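Arylamine n-acetyltransferase (Mycobacterium smegmatis, PDB 1W5R) transfers acetyl groups to arylamines in its natural form, probably by means of a catalytic triad. Local coordinates at residues A[205-213]-A[221-229]. The protein carries 1 engineered substitution. Sequence-based numbering, arbitrary orientation.
Sequences SHFVTGLTV and RYNLRGRNL
Val213 and Leu224 pair as antiparallel hydrogen-bonded neighbours near the open end of the hairpin formed by strands 212-216 and 220-225. Two backbone bonds join them, Val213 N to Leu224 O and the shorter Leu224 N to Val213 O (2.7 Å), the latter nearly straight at 170°. Thr212 and Arg225 form the next, non-hydrogen-bonded pair, after which Gly226 N reaches Leu211 O at 2.9 Å. There the chain reverses through a type II' turn from Arg225 to Asn228, Gly226 having positive phi, and enters strand 228-233.

The two faces of this strand pair differ in character. On one, Leu224 CD2 rests 4.0 Å from Leu211 CD2 and also meets Val213 CB; Val248 of helix 245-255 packs on both leucines. On the other, Arg225 runs past Thr212 and over Leu211, just before the first strand, to the short helix 206-209. With CG anti to the backbone N (chi1 179°) and a bend at chi2, its chain passes Leu211 O and delivers the guanidinium end-on to His206 O, which takes bonds from NH1 and NH2, each 3.0 Å long. NH2 lies in the carbonyl plane on a lone pair, whereas NH1 sits above that plane. NH1 also donates to Thr212 OG1 (2.9 Å), which lies close to the guanidinium plane. The His206 imidazole lies flat on one guanidinium face, the planes 5° apart and the centres 3.6 Å, while Gly210 CA approaches the opposite face.

Outside the pair, Arg225 NE forms a salt bridge with the C-terminal carboxylate of Thr278, which probably offsets the arginine's charge. The case illustrates a general principle: an arginine whose edge meets several fixed acceptors and whose faces are both occupied is held in rotation and can join separate elements, here the hairpin, helix 206-209 and the chain terminus.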
# COMPACT_ATOMS: atom_id res chain seq x y z
N SER A 205 -5.98 -16.67 -23.20
CA SER A 205 -4.68 -16.41 -22.59
C SER A 205 -4.78 -15.36 -21.49
O SER A 205 -5.42 -14.32 -21.67
CB SER A 205 -3.67 -15.96 -23.65
OG SER A 205 -2.49 -15.44 -23.04
N HIS A 206 -4.11 -15.64 -20.38
CA HIS A 206 -3.98 -14.69 -19.26
C HIS A 206 -3.49 -13.32 -19.74
O HIS A 206 -3.85 -12.28 -19.18
CB HIS A 206 -2.99 -15.25 -18.23
CG HIS A 206 -2.96 -14.50 -16.93
ND1 HIS A 206 -1.87 -13.76 -16.51
CD2 HIS A 206 -3.90 -14.39 -15.96
CE1 HIS A 206 -2.14 -13.23 -15.32
NE2 HIS A 206 -3.36 -13.60 -14.97
N PHE A 207 -2.68 -13.32 -20.80
CA PHE A 207 -2.09 -12.08 -21.31
C PHE A 207 -2.89 -11.43 -22.44
O PHE A 207 -2.46 -10.41 -22.98
CB PHE A 207 -0.61 -12.27 -21.64
CG PHE A 207 0.19 -12.65 -20.45
CD1 PHE A 207 0.70 -13.95 -20.32
CD2 PHE A 207 0.36 -11.75 -19.40
CE1 PHE A 207 1.41 -14.32 -19.17
CE2 PHE A 207 1.09 -12.11 -18.25
CZ PHE A 207 1.60 -13.40 -18.14
N VAL A 208 -4.05 -12.02 -22.75
CA VAL A 208 -5.03 -11.43 -23.68
C VAL A 208 -6.25 -10.91 -22.90
O VAL A 208 -6.83 -9.90 -23.27
CB VAL A 208 -5.44 -12.43 -24.79
CG1 VAL A 208 -6.61 -11.90 -25.65
CG2 VAL A 208 -4.25 -12.72 -25.71
N THR A 209 -6.59 -11.57 -21.79
CA THR A 209 -7.84 -11.26 -21.08
C THR A 209 -7.72 -10.18 -20.00
O THR A 209 -8.72 -9.79 -19.38
CB THR A 209 -8.46 -12.52 -20.43
OG1 THR A 209 -7.53 -13.08 -19.50
CG2 THR A 209 -8.83 -13.56 -21.49
N GLY A 210 -6.50 -9.75 -19.72
CA GLY A 210 -6.30 -8.71 -18.73
C GLY A 210 -4.96 -8.04 -18.90
O GLY A 210 -4.25 -8.32 -19.88
N LEU A 211 -4.62 -7.19 -17.93
CA LEU A 211 -3.44 -6.35 -17.97
C LEU A 211 -2.48 -6.74 -16.84
O LEU A 211 -2.88 -6.74 -15.67
CB LEU A 211 -3.87 -4.89 -17.75
CG LEU A 211 -2.75 -3.88 -17.48
CD1 LEU A 211 -2.01 -3.56 -18.76
CD2 LEU A 211 -3.31 -2.59 -16.87
N THR A 212 -1.23 -7.05 -17.19
CA THR A 212 -0.19 -7.31 -16.19
C THR A 212 0.99 -6.40 -16.47
O THR A 212 1.51 -6.38 -17.60
CB THR A 212 0.30 -8.76 -16.21
OG1 THR A 212 -0.77 -9.64 -15.86
CG2 THR A 212 1.46 -8.96 -15.22
N VAL A 213 1.41 -5.65 -15.46
CA VAL A 213 2.58 -4.78 -15.55
C VAL A 213 3.41 -5.01 -14.30
O VAL A 213 2.87 -5.12 -13.20
CB VAL A 213 2.17 -3.28 -15.68
CG1 VAL A 213 3.40 -2.40 -15.89
CG2 VAL A 213 1.20 -3.08 -16.83
N ARG A 221 9.15 -5.87 -5.08
CA ARG A 221 8.55 -6.38 -6.32
C ARG A 221 7.20 -5.70 -6.51
O ARG A 221 6.40 -5.66 -5.57
CB ARG A 221 8.35 -7.89 -6.23
CG ARG A 221 9.65 -8.67 -6.07
CD ARG A 221 9.37 -10.16 -5.87
NE ARG A 221 10.58 -10.99 -5.86
CZ ARG A 221 11.26 -11.34 -6.96
NH1 ARG A 221 10.87 -10.92 -8.16
NH2 ARG A 221 12.35 -12.11 -6.86
N TYR A 222 6.96 -5.21 -7.72
CA TYR A 222 5.71 -4.54 -8.06
C TYR A 222 4.99 -5.33 -9.12
O TYR A 222 5.57 -5.65 -10.15
CB TYR A 222 6.00 -3.13 -8.61
CG TYR A 222 6.66 -2.24 -7.59
CD1 TYR A 222 8.05 -2.27 -7.41
CD2 TYR A 222 5.91 -1.37 -6.81
CE1 TYR A 222 8.66 -1.45 -6.48
CE2 TYR A 222 6.52 -0.54 -5.86
CZ TYR A 222 7.89 -0.59 -5.71
OH TYR A 222 8.50 0.21 -4.76
N ASN A 223 3.72 -5.65 -8.86
CA ASN A 223 2.93 -6.40 -9.83
C ASN A 223 1.51 -5.89 -9.91
O ASN A 223 0.74 -6.02 -8.95
CB ASN A 223 2.91 -7.90 -9.54
CG ASN A 223 2.31 -8.67 -10.69
OD1 ASN A 223 2.89 -8.73 -11.75
ND2 ASN A 223 1.11 -9.20 -10.50
N LEU A 224 1.19 -5.30 -11.06
CA LEU A 224 -0.15 -4.77 -11.33
C LEU A 224 -0.92 -5.78 -12.17
O LEU A 224 -0.43 -6.20 -13.22
CB LEU A 224 -0.01 -3.46 -12.11
CG LEU A 224 -1.30 -2.77 -12.56
CD1 LEU A 224 -1.97 -2.09 -11.36
CD2 LEU A 224 -1.04 -1.74 -13.66
N ARG A 225 -2.09 -6.20 -11.70
CA ARG A 225 -3.03 -6.93 -12.53
C ARG A 225 -4.32 -6.12 -12.52
O ARG A 225 -4.92 -5.91 -11.46
CB ARG A 225 -3.27 -8.35 -11.99
CG ARG A 225 -4.27 -9.20 -12.79
CD ARG A 225 -3.75 -9.48 -14.21
NE ARG A 225 -4.75 -10.21 -14.99
CZ ARG A 225 -4.54 -10.71 -16.21
NH1 ARG A 225 -3.35 -10.58 -16.79
NH2 ARG A 225 -5.52 -11.36 -16.84
N GLY A 226 -4.72 -5.63 -13.69
CA GLY A 226 -5.93 -4.79 -13.74
C GLY A 226 -5.77 -3.56 -12.84
O GLY A 226 -4.79 -2.82 -12.95
N ARG A 227 -6.74 -3.33 -11.94
CA ARG A 227 -6.70 -2.19 -11.01
C ARG A 227 -5.86 -2.41 -9.75
O ARG A 227 -5.67 -1.49 -8.95
CB ARG A 227 -8.12 -1.84 -10.55
CG ARG A 227 -8.70 -2.88 -9.63
CD ARG A 227 -10.00 -2.40 -8.98
NE ARG A 227 -11.16 -2.52 -9.84
CZ ARG A 227 -11.97 -1.51 -10.19
NH1 ARG A 227 -11.72 -0.26 -9.80
NH2 ARG A 227 -13.02 -1.77 -10.96
N ASN A 228 -5.35 -3.64 -9.59
CA ASN A 228 -4.72 -4.07 -8.35
C ASN A 228 -3.21 -4.14 -8.45
O ASN A 228 -2.65 -4.97 -9.17
CB ASN A 228 -5.27 -5.44 -7.96
CG ASN A 228 -6.76 -5.42 -7.70
OD1 ASN A 228 -7.24 -4.68 -6.84
ND2 ASN A 228 -7.50 -6.23 -8.45
N LEU A 229 -2.55 -3.25 -7.71
CA LEU A 229 -1.10 -3.22 -7.64
C LEU A 229 -0.63 -3.89 -6.35
O LEU A 229 -0.90 -3.40 -5.25
CB LEU A 229 -0.60 -1.78 -7.73
CG LEU A 229 0.88 -1.52 -7.47
CD1 LEU A 229 1.74 -2.30 -8.48
CD2 LEU A 229 1.19 -0.04 -7.57